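Local coordinates for protein prenylcyclase (Actinoplanes teichomyceticus, PDB 6IJ1) that probably cyclises or transfers prenyl groups, as a mainly helical protein that resembles the terpene cyclases and prenyltransferases, at residues Tyr47-Leu52 and Leu98-Leu103; Gly79-Ser84 and Glu109-Pro114; Asp92-Val97 and Trp116-Arg121. All coordinates share one frame; numbering follows the deposited sequence.

Interaction 1: residues Tyr47-Leu52 and Leu98-Leu103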
loop_
_atom_site.group_PDB
_atom_site.type_symbol
_atom_site.label_atom_id
_atom_site.label_comp_id
_atom_site.label_asym_id
_atom_site.label_seq_id
_atom_site.Cartn_x
_atom_site.Cartn_y
_atom_site.Cartn_z
ATOM N N TYR A 47 3.287 2.958 7.109
ATOM C CA TYR A 47 3.199 1.670 6.429
ATOM C C TYR A 47 4.101 0.633 7.113
ATOM O O TYR A 47 3.694 -0.510 7.361
ATOM C CB TYR A 47 3.635 1.902 4.968
ATOM C CG TYR A 47 3.500 0.662 4.085
ATOM C CD1 TYR A 47 2.253 0.360 3.566
ATOM C CD2 TYR A 47 4.585 -0.173 3.818
ATOM C CE1 TYR A 47 2.072 -0.770 2.799
ATOM C CE2 TYR A 47 4.427 -1.282 2.994
ATOM C CZ TYR A 47 3.171 -1.552 2.479
ATOM O OH TYR A 47 2.954 -2.652 1.653
ATOM N N VAL A 48 5.337 1.008 7.408
ATOM C CA VAL A 48 6.259 0.074 8.069
ATOM C C VAL A 48 5.760 -0.280 9.469
ATOM O O VAL A 48 5.748 -1.450 9.854
ATOM C CB VAL A 48 7.674 0.691 8.123
ATOM C CG1 VAL A 48 8.610 -0.129 9.003
ATOM C CG2 VAL A 48 8.237 0.845 6.642
ATOM N N ALA A 49 5.332 0.755 10.221
ATOM C CA ALA A 49 4.834 0.535 11.585
ATOM C C ALA A 49 3.662 -0.421 11.584
ATOM O O ALA A 49 3.566 -1.284 12.467
ATOM C CB ALA A 49 4.423 1.867 12.240
ATOM N N GLY A 50 2.765 -0.301 10.583
ATOM C CA GLY A 50 1.581 -1.163 10.570
ATOM C C GLY A 50 1.932 -2.627 10.414
ATOM O O GLY A 50 1.281 -3.507 10.982
ATOM N N VAL A 51 2.990 -2.931 9.658
ATOM C CA VAL A 51 3.430 -4.326 9.548
ATOM C C VAL A 51 4.073 -4.773 10.860
ATOM O O VAL A 51 3.778 -5.864 11.387
ATOM C CB VAL A 51 4.399 -4.491 8.352
ATOM C CG1 VAL A 51 4.975 -5.904 8.352
ATOM C CG2 VAL A 51 3.649 -4.238 7.032
ATOM N N LEU A 52 4.942 -3.923 11.422
ATOM C CA LEU A 52 5.707 -4.305 12.607
ATOM C C LEU A 52 4.778 -4.600 13.777
ATOM O O LEU A 52 5.059 -5.511 14.540
ATOM C CB LEU A 52 6.712 -3.210 12.964
ATOM C CG LEU A 52 7.920 -3.080 12.023
ATOM C CD1 LEU A 52 8.800 -1.915 12.418
ATOM C CD2 LEU A 52 8.742 -4.368 12.000
ATOM N N LEU A 98 -4.432 6.055 9.885
ATOM C CA LEU A 98 -5.627 5.558 10.612
ATOM C C LEU A 98 -5.630 4.033 10.713
ATOM O O LEU A 98 -6.061 3.477 11.740
ATOM C CB LEU A 98 -6.903 6.036 9.937
ATOM C CG LEU A 98 -7.061 7.584 10.010
ATOM C CD1 LEU A 98 -8.038 8.108 9.024
ATOM C CD2 LEU A 98 -7.555 7.909 11.472
ATOM N N ARG A 99 -5.081 3.329 9.718
ATOM C CA ARG A 99 -4.943 1.879 9.861
ATOM C C ARG A 99 -4.028 1.495 11.011
ATOM O O ARG A 99 -4.326 0.548 11.746
ATOM C CB ARG A 99 -4.412 1.289 8.548
ATOM C CG ARG A 99 -4.090 -0.207 8.637
ATOM C CD ARG A 99 -3.777 -0.749 7.254
ATOM N NE ARG A 99 -3.015 -2.011 7.360
ATOM C CZ ARG A 99 -3.573 -3.209 7.347
ATOM N NH1 ARG A 99 -4.905 -3.336 7.257
ATOM N NH2 ARG A 99 -2.775 -4.266 7.437
ATOM N N LEU A 100 -2.899 2.191 11.176
ATOM C CA LEU A 100 -2.020 1.934 12.306
ATOM C C LEU A 100 -2.780 2.141 13.618
ATOM O O LEU A 100 -2.654 1.307 14.536
ATOM C CB LEU A 100 -0.796 2.852 12.223
ATOM C CG LEU A 100 0.219 2.662 13.353
ATOM C CD1 LEU A 100 0.814 1.258 13.450
ATOM C CD2 LEU A 100 1.295 3.725 13.109
ATOM N N ALA A 101 -3.573 3.221 13.670
ATOM C CA ALA A 101 -4.394 3.445 14.864
ATOM C C ALA A 101 -5.367 2.310 15.109
ATOM O O ALA A 101 -5.522 1.875 16.261
ATOM C CB ALA A 101 -5.126 4.776 14.718
ATOM N N GLU A 102 -6.025 1.800 14.065
ATOM C CA GLU A 102 -6.953 0.664 14.274
ATOM C C GLU A 102 -6.185 -0.545 14.740
ATOM O O GLU A 102 -6.641 -1.278 15.624
ATOM C CB GLU A 102 -7.741 0.377 12.977
ATOM C CG GLU A 102 -8.727 1.491 12.686
ATOM C CD GLU A 102 -9.867 1.119 11.715
ATOM O OE1 GLU A 102 -9.801 0.016 11.107
ATOM O OE2 GLU A 102 -10.812 1.928 11.546
ATOM N N LEU A 103 -5.014 -0.810 14.144
ATOM C CA LEU A 103 -4.258 -1.996 14.571
ATOM C C LEU A 103 -3.859 -1.898 16.042
ATOM O O LEU A 103 -3.756 -2.927 16.714
ATOM C CB LEU A 103 -3.004 -2.174 13.695
ATOM C CG LEU A 103 -3.287 -2.554 12.251
ATOM C CD1 LEU A 103 -2.008 -2.403 11.457
ATOM C CD2 LEU A 103 -3.661 -4.016 12.197
#
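The flat group at this contact is the peptide link between Ala-49 and Gly-50, and Leu-100 lies over one of its faces. Its methyl CD1 sits 3.8 Å from Gly-50 N and equally far from Ala-49 C, almost straight above the plane. The next peptide along, headed by the Gly-50 carbonyl, is approached differently: Leu-103 CD1 comes to 3.5 Å from Gly-50 O, tilted from the plane and well short of lying over it.

Leu-100 reaches across because its CG is anti to the backbone N (chi1 -179°), which sends the fork of the side chain at the neighbouring helix. Both prongs are used: while CD1 rests on the peptide, CD2 meets Ala-49 CB at 3.7 Å. No hydrogen bond crosses the contact; it is held by methyl groups against backbone and a single alanine methyl. The Gly-50 carbonyl has a polar partner in Gln-54 NE2.

The two helices run nearly parallel, their axes 19° apart and 9.1 Å from each other at closest approach, with only 5.1 Å between Gly-50 CA and Leu-100 CA. Parallel neighbours of this kind, joined through an intervening helix, are consistent with the inner helices of the alpha-alpha barrel of terpene cyclases and prenyltransferases. That connecting helix, 58-71, packs against the same spot, with Ala-67 on Ala-49 and with Met-68 and Leu-71 on Leu-100. On its other flank, helix 42-52 sends Val-51 and Tyr-47 to helix 327-341, where the Tyr-47 ring stacks with His-328 and its OH hydrogen-bonds Thr-332 OG1.

Interaction 2: residues Gly79-Ser84 and Glu109-Pro114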
loop_
_atom_site.group_PDB
_atom_site.type_symbol
_atom_site.label_atom_id
_atom_site.label_comp_id
_atom_site.label_asym_id
_atom_site.label_seq_id
_atom_site.Cartn_x
_atom_site.Cartn_y
_atom_site.Cartn_z
ATOM N N GLY A 79 -6.911 17.502 8.723
ATOM C CA GLY A 79 -7.185 16.148 9.183
ATOM C C GLY A 79 -6.259 15.102 8.579
ATOM O O GLY A 79 -6.262 13.968 9.036
ATOM N N GLY A 80 -5.418 15.476 7.613
ATOM C CA GLY A 80 -4.674 14.526 6.800
ATOM C C GLY A 80 -3.187 14.430 7.092
ATOM O O GLY A 80 -2.579 15.215 7.844
ATOM N N TRP A 81 -2.570 13.421 6.453
ATOM C CA TRP A 81 -1.114 13.245 6.417
ATOM C C TRP A 81 -0.677 13.149 4.970
ATOM O O TRP A 81 -1.516 13.125 4.075
ATOM C CB TRP A 81 -0.725 11.993 7.151
ATOM C CG TRP A 81 -0.825 12.088 8.665
ATOM C CD1 TRP A 81 0.218 12.269 9.548
ATOM C CD2 TRP A 81 -2.010 11.860 9.458
ATOM N NE1 TRP A 81 -0.289 12.228 10.860
ATOM C CE2 TRP A 81 -1.623 11.974 10.807
ATOM C CE3 TRP A 81 -3.348 11.581 9.144
ATOM C CZ2 TRP A 81 -2.540 11.781 11.875
ATOM C CZ3 TRP A 81 -4.279 11.405 10.220
ATOM C CH2 TRP A 81 -3.842 11.515 11.537
ATOM N N ASN A 82 0.663 13.121 4.744
ATOM C CA ASN A 82 1.193 13.285 3.381
ATOM C C ASN A 82 2.366 12.349 3.109
ATOM O O ASN A 82 2.831 11.620 3.964
ATOM C CB ASN A 82 1.574 14.764 3.124
ATOM C CG ASN A 82 2.506 15.298 4.164
ATOM O OD1 ASN A 82 3.394 14.627 4.687
ATOM N ND2 ASN A 82 2.297 16.565 4.478
ATOM N N TYR A 83 2.827 12.374 1.842
ATOM C CA TYR A 83 4.076 11.688 1.514
ATOM C C TYR A 83 5.199 12.265 2.346
ATOM O O TYR A 83 5.979 11.538 2.960
ATOM C CB TYR A 83 4.348 11.889 -0.020
ATOM C CG TYR A 83 5.744 11.473 -0.571
ATOM C CD1 TYR A 83 6.878 12.295 -0.398
ATOM C CD2 TYR A 83 5.916 10.285 -1.230
ATOM C CE1 TYR A 83 8.128 11.915 -0.878
ATOM C CE2 TYR A 83 7.164 9.901 -1.729
ATOM C CZ TYR A 83 8.260 10.719 -1.551
ATOM O OH TYR A 83 9.483 10.313 -2.038
ATOM N N SER A 84 5.320 13.600 2.296
ATOM C CA SER A 84 6.222 14.382 3.132
ATOM C C SER A 84 5.725 15.812 2.986
ATOM O O SER A 84 4.792 16.070 2.229
ATOM C CB SER A 84 7.683 14.269 2.667
ATOM O OG SER A 84 7.827 15.062 1.490
ATOM N N GLU A 109 -9.488 7.687 19.517
ATOM C CA GLU A 109 -9.063 8.992 20.062
ATOM C C GLU A 109 -9.575 10.146 19.199
ATOM O O GLU A 109 -9.794 9.994 17.987
ATOM C CB GLU A 109 -7.548 9.029 20.103
ATOM C CG GLU A 109 -7.030 8.040 21.103
ATOM C CD GLU A 109 -5.527 7.792 21.185
ATOM O OE1 GLU A 109 -4.743 8.609 20.627
ATOM O OE2 GLU A 109 -5.146 6.762 21.786
ATOM N N PRO A 110 -9.809 11.350 19.769
ATOM C CA PRO A 110 -10.513 12.372 18.989
ATOM C C PRO A 110 -9.767 12.902 17.769
ATOM O O PRO A 110 -10.451 13.364 16.866
ATOM C CB PRO A 110 -10.721 13.532 20.013
ATOM C CG PRO A 110 -10.861 12.797 21.306
ATOM C CD PRO A 110 -9.881 11.639 21.234
ATOM N N TRP A 111 -8.430 12.802 17.724
ATOM C CA TRP A 111 -7.742 13.236 16.503
ATOM C C TRP A 111 -8.137 12.377 15.305
ATOM O O TRP A 111 -7.986 12.826 14.167
ATOM C CB TRP A 111 -6.227 13.205 16.708
ATOM C CG TRP A 111 -5.686 11.848 17.098
ATOM C CD1 TRP A 111 -5.381 11.383 18.359
ATOM C CD2 TRP A 111 -5.389 10.770 16.179
ATOM N NE1 TRP A 111 -4.920 10.056 18.267
ATOM C CE2 TRP A 111 -4.908 9.681 16.939
ATOM C CE3 TRP A 111 -5.470 10.653 14.768
ATOM C CZ2 TRP A 111 -4.529 8.420 16.304
ATOM C CZ3 TRP A 111 -5.091 9.440 14.147
ATOM C CH2 TRP A 111 -4.644 8.352 14.931
ATOM N N ALA A 112 -8.680 11.171 15.535
ATOM C CA ALA A 112 -9.106 10.414 14.342
ATOM C C ALA A 112 -10.290 11.057 13.630
ATOM O O ALA A 112 -10.437 10.927 12.412
ATOM C CB ALA A 112 -9.439 8.976 14.740
ATOM N N ARG A 113 -11.169 11.798 14.333
ATOM C CA ARG A 113 -12.345 12.337 13.653
ATOM C C ARG A 113 -12.006 13.255 12.472
ATOM O O ARG A 113 -12.610 13.087 11.396
ATOM C CB ARG A 113 -13.237 13.054 14.696
ATOM C CG ARG A 113 -14.477 13.626 14.092
ATOM C CD ARG A 113 -15.012 14.774 14.964
ATOM N NE ARG A 113 -16.105 14.255 15.771
ATOM C CZ ARG A 113 -16.836 14.955 16.648
ATOM N NH1 ARG A 113 -16.612 16.245 16.862
ATOM N NH2 ARG A 113 -17.808 14.341 17.324
ATOM N N PRO A 114 -11.122 14.258 12.610
ATOM C CA PRO A 114 -10.765 15.063 11.423
ATOM C C PRO A 114 -10.102 14.219 10.343
ATOM O O PRO A 114 -10.211 14.556 9.157
ATOM C CB PRO A 114 -9.771 16.107 11.965
ATOM C CG PRO A 114 -9.770 16.007 13.386
ATOM C CD PRO A 114 -10.455 14.741 13.833
#
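Trp-111 takes the crowded position, CG between its backbone N and carbonyl carbon (chi1 58°), and this swings its indole back to the indole of Trp-81, whose own CG stands beside the backbone N (chi1 -74°). The corner CH2 of Trp-81 meets the CE3-CZ3 side of Trp-111, lying 3.6 Å from Trp-111 CZ3 and 3.7 Å from Trp-111 CE3. The planes are turned 82° apart, yet the approach is oblique, with CE3 lying at the Trp-81 rim in that ring's plane.

Trp-111 is fixed at its other end by Glu-109, whose OE1 accepts the N-H of Trp-111 NE1 at 2.8 Å on the anti side of the carboxylate, close to the indole plane; OE2 forms a salt bridge with Arg-106. Replacing the Trp-111 indole by the methyl of an alanine is likely to leave Trp-81 CH2 without its neighbour, open a gap beside Leu-98 and Ala-101, and deprive Glu-109 OE1 of its N-H.

Away from the indoles the backbones meet directly. Gly-79 CA offers a C-H to Pro-114 O at 3.4 Å, at a point where any CB would collide with that oxygen.

Gln-75, Gly-79 and Trp-81 match the QxxxGxW pattern of the QW motif of triterpene cyclases: Trp-81 packs on Gln-75, whose NE2 binds Gly-79 O and Trp-111 O, joining the loop at Gly-79 to the residues that lead into helix 112-121.

Interaction 3: residues Asp92-Val97 and Trp116-Arg121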
loop_
_atom_site.group_PDB
_atom_site.type_symbol
_atom_site.label_atom_id
_atom_site.label_comp_id
_atom_site.label_asym_id
_atom_site.label_seq_id
_atom_site.Cartn_x
_atom_site.Cartn_y
_atom_site.Cartn_z
ATOM N N ASP A 92 -4.445 8.358 0.721
ATOM C CA ASP A 92 -3.765 7.092 1.001
ATOM C C ASP A 92 -2.877 7.202 2.247
ATOM O O ASP A 92 -2.971 6.375 3.148
ATOM C CB ASP A 92 -2.944 6.674 -0.235
ATOM C CG ASP A 92 -2.561 5.204 -0.201
ATOM O OD1 ASP A 92 -3.454 4.350 -0.018
ATOM O OD2 ASP A 92 -1.339 4.904 -0.269
ATOM N N SER A 93 -2.011 8.219 2.325
ATOM C CA SER A 93 -1.182 8.402 3.509
ATOM C C SER A 93 -2.045 8.502 4.790
ATOM O O SER A 93 -1.752 7.869 5.814
ATOM C CB SER A 93 -0.315 9.690 3.382
ATOM O OG SER A 93 0.491 9.605 2.201
ATOM N N THR A 94 -3.144 9.272 4.706
ATOM C CA THR A 94 -4.051 9.399 5.840
ATOM C C THR A 94 -4.607 8.035 6.211
ATOM O O THR A 94 -4.664 7.680 7.388
ATOM C CB THR A 94 -5.157 10.349 5.469
ATOM O OG1 THR A 94 -4.535 11.631 5.132
ATOM C CG2 THR A 94 -6.178 10.522 6.577
ATOM N N GLY A 95 -4.987 7.258 5.199
ATOM C CA GLY A 95 -5.521 5.920 5.484
ATOM C C GLY A 95 -4.506 5.018 6.161
ATOM O O GLY A 95 -4.864 4.253 7.077
ATOM N N TRP A 96 -3.221 5.077 5.776
ATOM C CA TRP A 96 -2.237 4.250 6.466
ATOM C C TRP A 96 -2.062 4.649 7.939
ATOM O O TRP A 96 -1.821 3.778 8.767
ATOM C CB TRP A 96 -0.838 4.247 5.781
ATOM C CG TRP A 96 -0.898 3.609 4.427
ATOM C CD1 TRP A 96 -0.854 4.233 3.204
ATOM C CD2 TRP A 96 -1.059 2.223 4.171
ATOM N NE1 TRP A 96 -1.016 3.302 2.191
ATOM C CE2 TRP A 96 -1.172 2.063 2.757
ATOM C CE3 TRP A 96 -1.158 1.103 5.006
ATOM C CZ2 TRP A 96 -1.359 0.824 2.163
ATOM C CZ3 TRP A 96 -1.353 -0.159 4.422
ATOM C CH2 TRP A 96 -1.467 -0.269 2.995
ATOM N N VAL A 97 -2.120 5.968 8.257
ATOM C CA VAL A 97 -2.029 6.382 9.655
ATOM C C VAL A 97 -3.229 5.868 10.429
ATOM O O VAL A 97 -3.071 5.344 11.544
ATOM C CB VAL A 97 -1.905 7.909 9.744
ATOM C CG1 VAL A 97 -1.844 8.290 11.251
ATOM C CG2 VAL A 97 -0.629 8.350 8.997
ATOM N N TRP A 116 -11.164 10.950 9.688
ATOM C CA TRP A 116 -12.336 10.429 8.975
ATOM C C TRP A 116 -12.980 11.478 8.085
ATOM O O TRP A 116 -13.405 11.170 6.963
ATOM C CB TRP A 116 -13.417 9.890 9.947
ATOM C CG TRP A 116 -12.896 8.893 10.940
ATOM C CD1 TRP A 116 -13.097 8.915 12.310
ATOM C CD2 TRP A 116 -12.221 7.650 10.682
ATOM N NE1 TRP A 116 -12.532 7.836 12.894
ATOM C CE2 TRP A 116 -11.981 7.029 11.921
ATOM C CE3 TRP A 116 -11.755 7.030 9.506
ATOM C CZ2 TRP A 116 -11.297 5.814 12.054
ATOM C CZ3 TRP A 116 -11.130 5.800 9.628
ATOM C CH2 TRP A 116 -10.881 5.224 10.874
ATOM N N GLU A 117 -13.107 12.726 8.591
ATOM C CA GLU A 117 -13.717 13.757 7.777
ATOM C C GLU A 117 -12.882 14.039 6.546
ATOM O O GLU A 117 -13.422 14.255 5.467
ATOM C CB GLU A 117 -13.899 15.033 8.598
ATOM C CG GLU A 117 -14.969 14.814 9.704
ATOM C CD GLU A 117 -14.953 15.953 10.746
ATOM O OE1 GLU A 117 -14.050 16.832 10.666
ATOM O OE2 GLU A 117 -15.845 15.965 11.638
ATOM N N PHE A 118 -11.564 14.038 6.701
ATOM C CA PHE A 118 -10.705 14.228 5.529
ATOM C C PHE A 118 -10.955 13.140 4.497
ATOM O O PHE A 118 -11.164 13.440 3.317
ATOM C CB PHE A 118 -9.250 14.283 5.971
ATOM C CG PHE A 118 -8.253 14.409 4.874
ATOM C CD1 PHE A 118 -7.739 13.265 4.264
ATOM C CD2 PHE A 118 -7.749 15.665 4.544
ATOM C CE1 PHE A 118 -6.740 13.366 3.278
ATOM C CE2 PHE A 118 -6.760 15.801 3.517
ATOM C CZ PHE A 118 -6.249 14.633 2.911
ATOM N N LEU A 119 -10.952 11.855 4.940
ATOM C CA LEU A 119 -11.222 10.767 4.005
ATOM C C LEU A 119 -12.574 10.923 3.342
ATOM O O LEU A 119 -12.709 10.713 2.139
ATOM C CB LEU A 119 -11.130 9.386 4.665
ATOM C CG LEU A 119 -9.710 9.016 5.080
ATOM C CD1 LEU A 119 -9.701 7.627 5.800
ATOM C CD2 LEU A 119 -8.736 9.014 3.851
ATOM N N ALA A 120 -13.634 11.307 4.124
ATOM C CA ALA A 120 -14.947 11.433 3.490
ATOM C C ALA A 120 -14.952 12.452 2.345
ATOM O O ALA A 120 -15.717 12.267 1.384
ATOM C CB ALA A 120 -15.978 11.852 4.556
ATOM N N ARG A 121 -14.136 13.524 2.436
ATOM C CA ARG A 121 -14.061 14.485 1.341
ATOM C C ARG A 121 -13.572 13.857 0.050
ATOM O O ARG A 121 -13.860 14.413 -1.033
ATOM C CB ARG A 121 -13.151 15.644 1.741
ATOM C CG ARG A 121 -13.802 16.493 2.811
ATOM C CD ARG A 121 -12.854 17.593 3.276
ATOM N NE ARG A 121 -12.649 18.527 2.180
ATOM C CZ ARG A 121 -12.177 19.758 2.329
ATOM N NH1 ARG A 121 -12.022 20.538 1.266
ATOM N NH2 ARG A 121 -11.860 20.205 3.540
#
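Thr-94 OG1, the atom that meets Phe-118, is gripped by two backbone groups: it gives its hydrogen to the carbonyl of Asp-90, one turn back in the chain, and receives the N-H of Trp-81. With its polar needs met in this way, the oxygen can sit buried against a hydrocarbon ring. Phe-118 CE1 is 3.4 Å from Thr-94 OG1, and CD1 lies 3.7 Å from the same oxygen; the approach is slanted, neither square over the ring nor level with its rim.

Thr-94 divides its work between two branches. With OG1 beside the backbone N (chi1 -59°), the methyl CG2 falls anti to that nitrogen and heads for Leu-119. There CG2 touches Leu-119 CD2 at 4.0 Å, the two side chains sliding past each other in opposite directions. Thr-94 CG2 also reaches Phe-118 CD1 at 3.9 Å, so the threonine is wedged between two consecutive residues of the facing helix. Next to it Gly-95 presents only backbone to Leu-119 CD2.

On the other flank of helix 92-97, Trp-96 NE1 donates to Asp-92 OD2 at 3.0 Å, reaching it from above the carboxylate plane, which links successive turns of that helix.

The helices run roughly antiparallel, at 145°, with their axes 10.1 Å apart. Phe-118 continues outward to Leu-136 of helix 134-141, while Ser-93, Trp-96 and Val-97 pack on helix 42-52, so helix 91-104 packs against helix 42-52 as well as helix 112-121.

Helix 91-104 is the common element of interactions 1 and 3, whose centres are about 14 Å apart: its residues Leu-100 and Leu-103 serve the first, and Thr-94 and Gly-95 the other. The centres of interactions 2 and 3 are about 7 Å apart, and a hydrogen bond of 3.0 Å from Trp-81 N to Thr-94 OG1 joins them. Leu-98 bridges all three, its CD2 at 3.9 Å from Ala-112 CB and its CD1 at 3.7 Å from Leu-119 CD1. Aromatic contact also ties interaction 1 to interaction 3, where Tyr-47 CE1 comes within 3.6 Å of Trp-96 CH2. The segments alternate along the chain, so the three contacts interlock one region of the helical fold.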